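Local coordinates for terminal oxygenase component of carbazole (Janthinobacterium sp., PDB 7BUG) that catalyses the angular dioxygenation of carbazole at C-9a and C-1, using a Rieske [2Fe-2S] cluster and a mononuclear iron, at the interface of chains A and B. Sequence-based numbering; all coordinates share one arbitrary frame. Chains: chain A/B, Terminal oxygenase component of carbazole.

Contact 1: the interface of chains A and B. Residues chain A 72, 92-93; chain B 177, 180, 182-183, 362.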
loop_
_atom_site.group_PDB
_atom_site.type_symbol
_atom_site.label_atom_id
_atom_site.label_comp_id
_atom_site.label_asym_id
_atom_site.label_seq_id
_atom_site.Cartn_x
_atom_site.Cartn_y
_atom_site.Cartn_z
ATOM N N ARG A 72 18.271 19.014 5.017
ATOM C CA ARG A 72 17.659 18.144 3.972
ATOM C C ARG A 72 16.586 17.236 4.572
ATOM O O ARG A 72 16.115 16.305 3.887
ATOM C CB ARG A 72 18.731 17.366 3.197
ATOM C CG ARG A 72 19.805 18.244 2.565
ATOM C CD ARG A 72 19.357 19.311 1.581
ATOM N NE ARG A 72 18.559 18.725 0.507
ATOM C CZ ARG A 72 19.026 18.155 -0.587
ATOM N NH1 ARG A 72 20.318 18.171 -0.839
ATOM N NH2 ARG A 72 18.173 17.641 -1.442
ATOM N N TYR A 92 24.667 13.762 8.284
ATOM C CA TYR A 92 24.776 13.968 6.831
ATOM C C TYR A 92 25.798 15.080 6.552
ATOM O O TYR A 92 26.771 14.820 5.852
ATOM C CB TYR A 92 23.393 14.213 6.255
ATOM C CG TYR A 92 23.209 13.913 4.775
ATOM C CD1 TYR A 92 24.247 13.541 3.941
ATOM C CD2 TYR A 92 21.955 14.105 4.196
ATOM C CE1 TYR A 92 24.051 13.285 2.590
ATOM C CE2 TYR A 92 21.747 13.904 2.838
ATOM C CZ TYR A 92 22.797 13.497 2.026
ATOM O OH TYR A 92 22.646 13.224 0.682
ATOM N N HIS A 93 25.511 16.304 7.006
ATOM C CA HIS A 93 26.424 17.448 6.764
ATOM C C HIS A 93 26.815 18.078 8.089
ATOM O O HIS A 93 27.292 19.178 8.079
ATOM C CB HIS A 93 25.867 18.486 5.791
ATOM C CG HIS A 93 25.180 17.888 4.619
ATOM N ND1 HIS A 93 23.859 17.464 4.660
ATOM C CD2 HIS A 93 25.614 17.700 3.353
ATOM C CE1 HIS A 93 23.550 16.968 3.467
ATOM N NE2 HIS A 93 24.604 17.113 2.638
ATOM N N ASN B 177 22.882 13.885 -3.795
ATOM C CA ASN B 177 23.854 13.177 -2.904
ATOM C C ASN B 177 25.231 13.048 -3.596
ATOM O O ASN B 177 26.259 13.339 -2.939
ATOM C CB ASN B 177 23.326 11.850 -2.393
ATOM C CG ASN B 177 24.377 11.244 -1.468
ATOM O OD1 ASN B 177 24.622 11.779 -0.365
ATOM N ND2 ASN B 177 25.079 10.320 -2.033
ATOM N N ASP B 180 26.956 16.723 -3.965
ATOM C CA ASP B 180 26.909 17.550 -2.753
ATOM C C ASP B 180 28.303 17.714 -2.166
ATOM O O ASP B 180 28.891 16.741 -1.699
ATOM C CB ASP B 180 26.015 16.802 -1.802
ATOM C CG ASP B 180 25.712 17.517 -0.542
ATOM O OD1 ASP B 180 26.605 18.245 -0.037
ATOM O OD2 ASP B 180 24.587 17.244 -0.051
ATOM N N SER B 182 29.434 18.902 0.610
ATOM C CA SER B 182 29.577 18.773 2.069
ATOM C C SER B 182 29.199 17.371 2.543
ATOM O O SER B 182 29.474 17.030 3.705
ATOM C CB SER B 182 28.788 19.844 2.805
ATOM O OG SER B 182 29.487 21.063 2.677
ATOM N N HIS B 183 28.604 16.555 1.659
ATOM C CA HIS B 183 28.141 15.227 2.107
ATOM C C HIS B 183 29.323 14.324 2.429
ATOM O O HIS B 183 29.079 13.298 3.066
ATOM C CB HIS B 183 27.234 14.545 1.079
ATOM C CG HIS B 183 27.916 13.667 0.125
ATOM N ND1 HIS B 183 28.601 14.121 -0.988
ATOM C CD2 HIS B 183 28.117 12.327 0.162
ATOM C CE1 HIS B 183 29.162 13.105 -1.607
ATOM N NE2 HIS B 183 28.853 11.996 -0.948
ATOM N N ILE B 362 24.533 22.316 -5.777
ATOM C CA ILE B 362 23.261 21.590 -6.020
ATOM C C ILE B 362 22.284 22.540 -6.763
ATOM O O ILE B 362 21.623 22.105 -7.736
ATOM C CB ILE B 362 22.694 21.013 -4.716
ATOM C CG1 ILE B 362 23.494 19.765 -4.291
ATOM C CG2 ILE B 362 21.215 20.660 -4.861
ATOM C CD1 ILE B 362 23.213 19.405 -2.878
HETATM O O HOH W 1 22.606 19.200 0.526
HETATM O O HOH W 2 22.318 15.808 -0.936
#
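With CG anti to the carbonyl carbon (chi1 -42°), A:His93 points its imidazole at B:Asp180, whose carboxylate, swung anti to the backbone N (chi1 -174°), comes from the opposite direction. Their planes 16° apart, the groups meet head-on, and A:His93 NE2 donates to the carboxylate oxygen OD2 of B:Asp180 at 2.7 Å, on its syn side but out of the carboxylate plane. Two waters also meet that oxygen: one bridges to the guanidinium NH1 of A:Arg72, the other to the phenol OH of A:Tyr92. The other oxygen, OD1, takes the backbone N of B:Ser182 at 3.0 Å, which would steady the carboxylate. A:His93 CE1 sits over the centre of the inclined A:Tyr92 ring, whose OH donates to the side-chain amide oxygen OD1 of B:Asn177 at 2.7 Å. CE1 of A:Tyr92 packs obliquely on B:His183 CB at 3.7 Å. B:His183 is a ligand of the catalytic iron, and its ND1 donates almost straight to the backbone O of B:Asp180 at 2.7 Å, in the carbonyl plane. A:His93 is a Rieske cluster ligand, so B:Asp180 bridges the two metal centres of neighbouring subunits. In this oxygenase family such a bridge is the accepted path for electrons from cluster to active-site iron.

Contact 2: the interface of chains A and B. Residues chain A 71-72; chain B 176, 340, 344, 353, 355, 362, 366.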
loop_
_atom_site.group_PDB
_atom_site.type_symbol
_atom_site.label_atom_id
_atom_site.label_comp_id
_atom_site.label_asym_id
_atom_site.label_seq_id
_atom_site.Cartn_x
_atom_site.Cartn_y
_atom_site.Cartn_z
ATOM N N HIS A 71 18.145 20.999 7.408
ATOM C CA HIS A 71 18.856 21.141 6.123
ATOM C C HIS A 71 18.112 20.343 5.024
ATOM O O HIS A 71 17.424 20.938 4.183
ATOM C CB HIS A 71 20.317 20.719 6.355
ATOM C CG HIS A 71 21.140 20.769 5.146
ATOM N ND1 HIS A 71 22.116 19.817 4.922
ATOM C CD2 HIS A 71 21.140 21.628 4.106
ATOM C CE1 HIS A 71 22.725 20.097 3.781
ATOM N NE2 HIS A 71 22.131 21.258 3.258
ATOM N N ARG A 72 18.271 19.014 5.017
ATOM C CA ARG A 72 17.659 18.144 3.972
ATOM C C ARG A 72 16.586 17.236 4.572
ATOM O O ARG A 72 16.115 16.305 3.887
ATOM C CB ARG A 72 18.731 17.366 3.197
ATOM C CG ARG A 72 19.805 18.244 2.565
ATOM C CD ARG A 72 19.357 19.311 1.581
ATOM N NE ARG A 72 18.559 18.725 0.507
ATOM C CZ ARG A 72 19.026 18.155 -0.587
ATOM N NH1 ARG A 72 20.318 18.171 -0.839
ATOM N NH2 ARG A 72 18.173 17.641 -1.442
ATOM N N GLU B 176 21.775 14.506 -6.255
ATOM C CA GLU B 176 22.180 15.622 -5.348
ATOM C C GLU B 176 23.167 15.060 -4.337
ATOM O O GLU B 176 24.148 15.753 -4.088
ATOM C CB GLU B 176 20.969 16.261 -4.703
ATOM C CG GLU B 176 20.164 16.959 -5.773
ATOM C CD GLU B 176 19.041 17.852 -5.275
ATOM O OE1 GLU B 176 18.911 18.039 -4.047
ATOM O OE2 GLU B 176 18.275 18.335 -6.159
ATOM N N MET B 340 16.632 10.556 2.697
ATOM C CA MET B 340 16.015 11.826 2.190
ATOM C C MET B 340 14.610 11.544 1.671
ATOM O O MET B 340 13.888 12.511 1.366
ATOM C CB MET B 340 16.862 12.491 1.115
ATOM C CG MET B 340 17.996 13.320 1.749
ATOM S SD MET B 340 18.799 14.409 0.575
ATOM C CE MET B 340 19.533 12.980 -0.263
ATOM N N TYR B 344 11.028 14.467 0.906
ATOM C CA TYR B 344 10.750 14.848 -0.499
ATOM C C TYR B 344 9.535 14.084 -1.046
ATOM O O TYR B 344 9.070 14.504 -2.134
ATOM C CB TYR B 344 12.028 14.755 -1.344
ATOM C CG TYR B 344 13.030 15.816 -0.976
ATOM C CD1 TYR B 344 12.956 17.100 -1.489
ATOM C CD2 TYR B 344 14.001 15.575 -0.028
ATOM C CE1 TYR B 344 13.856 18.068 -1.116
ATOM C CE2 TYR B 344 14.925 16.529 0.356
ATOM C CZ TYR B 344 14.819 17.804 -0.157
ATOM O OH TYR B 344 15.719 18.755 0.262
ATOM N N GLU B 353 13.139 22.648 2.695
ATOM C CA GLU B 353 14.594 22.519 2.926
ATOM C C GLU B 353 15.209 23.883 3.264
ATOM O O GLU B 353 14.717 24.958 2.768
ATOM C CB GLU B 353 15.277 21.912 1.709
ATOM C CG GLU B 353 15.261 22.788 0.488
ATOM C CD GLU B 353 15.777 22.261 -0.831
ATOM O OE1 GLU B 353 15.973 21.019 -0.991
ATOM O OE2 GLU B 353 15.987 23.145 -1.754
ATOM N N LEU B 355 18.823 25.415 2.770
ATOM C CA LEU B 355 20.139 25.177 2.163
ATOM C C LEU B 355 21.203 26.045 2.824
ATOM O O LEU B 355 20.870 27.061 3.423
ATOM C CB LEU B 355 20.047 25.483 0.674
ATOM C CG LEU B 355 19.053 24.596 -0.086
ATOM C CD1 LEU B 355 19.186 24.812 -1.580
ATOM C CD2 LEU B 355 19.206 23.111 0.243
ATOM N N ILE B 362 24.533 22.316 -5.777
ATOM C CA ILE B 362 23.261 21.590 -6.020
ATOM C C ILE B 362 22.284 22.540 -6.763
ATOM O O ILE B 362 21.623 22.105 -7.736
ATOM C CB ILE B 362 22.694 21.013 -4.716
ATOM C CG1 ILE B 362 23.494 19.765 -4.291
ATOM C CG2 ILE B 362 21.215 20.660 -4.861
ATOM C CD1 ILE B 362 23.213 19.405 -2.878
ATOM N N ARG B 366 20.456 22.096 -10.334
ATOM C CA ARG B 366 18.966 22.135 -10.458
ATOM C C ARG B 366 18.601 23.125 -11.592
ATOM O O ARG B 366 17.702 22.818 -12.407
ATOM C CB ARG B 366 18.254 22.536 -9.169
ATOM C CG ARG B 366 18.444 21.523 -8.051
ATOM C CD ARG B 366 17.767 22.029 -6.829
ATOM N NE ARG B 366 17.783 21.079 -5.730
ATOM C CZ ARG B 366 17.424 21.384 -4.509
ATOM N NH1 ARG B 366 16.935 22.583 -4.212
ATOM N NH2 ARG B 366 17.518 20.464 -3.551
#
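A:Arg72, which follows the cluster ligand A:His71 in the Rieske CXH motif, pushes its guanidinium into a pocket of chain B lined by two acids, a tyrosine, apolar side chains and a second arginine. Hydrogen bonds come first. NE and NH2 of A:Arg72 grip the phenol OH of B:Tyr344 side-on, NE at 2.9 Å; the oxygen lies close to the guanidinium plane, whereas the tyrosine ring stands almost perpendicular to it (87°). The chain of A:Arg72, bent at chi2 and chi3 (-58° and -55°), turns this edge toward the phenol. B:Tyr344 OH in turn donates to the carboxylate oxygen OE1 of B:Glu353 at 2.6 Å, on its anti lone pair.

Among the charged pairs, A:Arg72 NH2 meets B:Glu176 OE1 at 2.7 Å, a salt bridge and hydrogen bond in which OE1 is met nearly along its C-O axis, though it lies well out of the guanidinium plane. Behind it, B:Arg366 clamps both acids: side-on to B:Glu176 through NE and NH2, and end-on to B:Glu353, with NH1 to OE2 at 2.7 Å. B:Glu176 OE1 thus accepts from arginines of both chains, and the two carboxylates would offset the two guanidinium charges.

Apolar packing completes the pocket. B:Met340 SD sits over one face of the A:Arg72 guanidinium, displaced toward its rim, 3.9 Å from CZ, while B:Leu355 CD2 rests 4.0 Å from the aliphatic CD.

Contact 3: the interface of chains A and B. Residues chain A 83-84, 87, 89, 96, 106, 108; chain B 242-243.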
loop_
_atom_site.group_PDB
_atom_site.type_symbol
_atom_site.label_atom_id
_atom_site.label_comp_id
_atom_site.label_asym_id
_atom_site.label_seq_id
_atom_site.Cartn_x
_atom_site.Cartn_y
_atom_site.Cartn_z
ATOM N N LYS A 83 28.309 14.410 19.871
ATOM C CA LYS A 83 29.781 14.563 19.936
ATOM C C LYS A 83 30.163 15.379 21.156
ATOM O O LYS A 83 31.365 15.344 21.507
ATOM C CB LYS A 83 30.292 15.179 18.647
ATOM C CG LYS A 83 29.847 14.384 17.438
ATOM C CD LYS A 83 30.470 14.825 16.115
ATOM C CE LYS A 83 31.484 13.848 15.586
ATOM N NZ LYS A 83 30.957 12.485 15.463
ATOM N N THR A 84 29.233 16.146 21.713
ATOM C CA THR A 84 29.360 16.726 23.071
ATOM C C THR A 84 28.099 16.379 23.864
ATOM O O THR A 84 27.040 16.099 23.256
ATOM C CB THR A 84 29.607 18.229 23.058
ATOM O OG1 THR A 84 28.416 18.960 22.748
ATOM C CG2 THR A 84 30.733 18.594 22.116
ATOM N N THR A 87 24.968 18.476 22.804
ATOM C CA THR A 87 24.589 18.653 21.385
ATOM C C THR A 87 24.306 17.324 20.686
ATOM O O THR A 87 24.685 16.240 21.149
ATOM C CB THR A 87 25.623 19.435 20.561
ATOM O OG1 THR A 87 26.834 18.691 20.527
ATOM C CG2 THR A 87 25.859 20.832 21.109
ATOM N N THR A 89 24.813 16.064 16.424
ATOM C CA THR A 89 25.338 16.453 15.110
ATOM C C THR A 89 24.612 15.582 14.079
ATOM O O THR A 89 24.722 14.328 14.177
ATOM C CB THR A 89 26.866 16.240 15.074
ATOM O OG1 THR A 89 27.422 17.156 16.020
ATOM C CG2 THR A 89 27.453 16.432 13.702
ATOM N N THR A 96 24.834 20.934 13.749
ATOM C CA THR A 96 24.883 20.566 15.165
ATOM C C THR A 96 23.923 21.444 15.969
ATOM O O THR A 96 24.000 22.700 15.873
ATOM C CB THR A 96 26.319 20.716 15.663
ATOM O OG1 THR A 96 27.114 19.801 14.896
ATOM C CG2 THR A 96 26.437 20.398 17.138
ATOM N N ASP A 106 26.630 25.042 15.511
ATOM C CA ASP A 106 27.894 24.708 14.813
ATOM C C ASP A 106 27.491 23.949 13.545
ATOM O O ASP A 106 26.446 23.287 13.538
ATOM C CB ASP A 106 28.838 23.887 15.682
ATOM C CG ASP A 106 29.602 24.712 16.703
ATOM O OD1 ASP A 106 30.497 25.493 16.261
ATOM O OD2 ASP A 106 29.308 24.562 17.940
ATOM N N LEU A 108 29.889 21.289 11.276
ATOM C CA LEU A 108 31.285 20.797 11.172
ATOM C C LEU A 108 31.807 20.940 9.749
ATOM O O LEU A 108 33.004 21.187 9.573
ATOM C CB LEU A 108 31.456 19.363 11.674
ATOM C CG LEU A 108 30.948 19.058 13.087
ATOM C CD1 LEU A 108 31.441 17.696 13.538
ATOM C CD2 LEU A 108 31.290 20.110 14.109
ATOM N N THR B 242 34.794 21.396 14.932
ATOM C CA THR B 242 34.660 21.955 16.277
ATOM C C THR B 242 33.198 22.115 16.684
ATOM O O THR B 242 32.311 22.496 15.876
ATOM C CB THR B 242 35.395 23.278 16.455
ATOM O OG1 THR B 242 34.825 24.248 15.582
ATOM C CG2 THR B 242 36.882 23.190 16.182
ATOM N N ILE B 243 32.970 21.944 17.966
ATOM C CA ILE B 243 31.683 22.282 18.622
ATOM C C ILE B 243 32.048 23.158 19.822
ATOM O O ILE B 243 32.814 22.652 20.661
ATOM C CB ILE B 243 30.862 21.051 19.022
ATOM C CG1 ILE B 243 30.454 20.233 17.785
ATOM C CG2 ILE B 243 29.662 21.487 19.845
ATOM C CD1 ILE B 243 29.838 18.885 18.105
HETATM O O HOH W 3 33.062 25.520 17.077
#
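B:Ile243, at the end of strand 240-243, enters a socket on chain A bordered by threonines, A:Leu108 and A:Asp106. At its base, CB lies 4.0 Å from the methyl CG2 of A:Thr84, and the carboxylate oxygen OD2 of A:Asp106 comes equally near. From CB the chain forks. The short branch, CG2, sits anti to the backbone N; it packs on A:Thr84 CG2 at 3.8 Å and is also approached by A:Asp106 OD2. The long branch leaves anti to the carbonyl carbon (chi1 -63°), and its methylene CG1 lies against A:Leu108 CD2 at 3.8 Å. Extended at chi2 (170°), it carries the terminal methyl CD1 deepest into chain A. There CD1 meets the hydroxyl OG1 of A:Thr89 at 3.6 Å, the methyl CG2 of A:Thr96 and the CB of A:Lys83.

The threonine hydroxyls lining the socket are paired within chain A: A:Thr84 OG1 with A:Thr87 OG1 at 2.7 Å, and A:Thr89 OG1 with A:Thr96 OG1 at 2.9 Å. These hydrogen bonds give the hydroxyls partners of their own where they border an apolar side chain. At the rim, a water joins the carboxylate OD1 of A:Asp106 to B:Thr242 OG1, 2.6 Å from that hydroxyl. As a peg in a socket, B:Ile243 appears to fasten a strand of the catalytic domain of chain B to the Rieske domain of chain A, and probably steadies that domain's placement.

Contact 1 and contact 2 form one continuous site: their C-alpha centres lie about 8 Å apart, and both use A:Arg72 and B:Ile362. Helices 171-179 and 360-372 of chain B also contribute to the site. Contact 3 stands off, about 17 Å from contact 1 and 21 Å from contact 2, and draws on strand 240-243 instead. All three use the Rieske domain of chain A, held at its cluster-binding loops and again farther out. Repeated in the trimer, this arrangement pairs each cluster with the iron of a neighbouring subunit, an example of assembly creating the electron route.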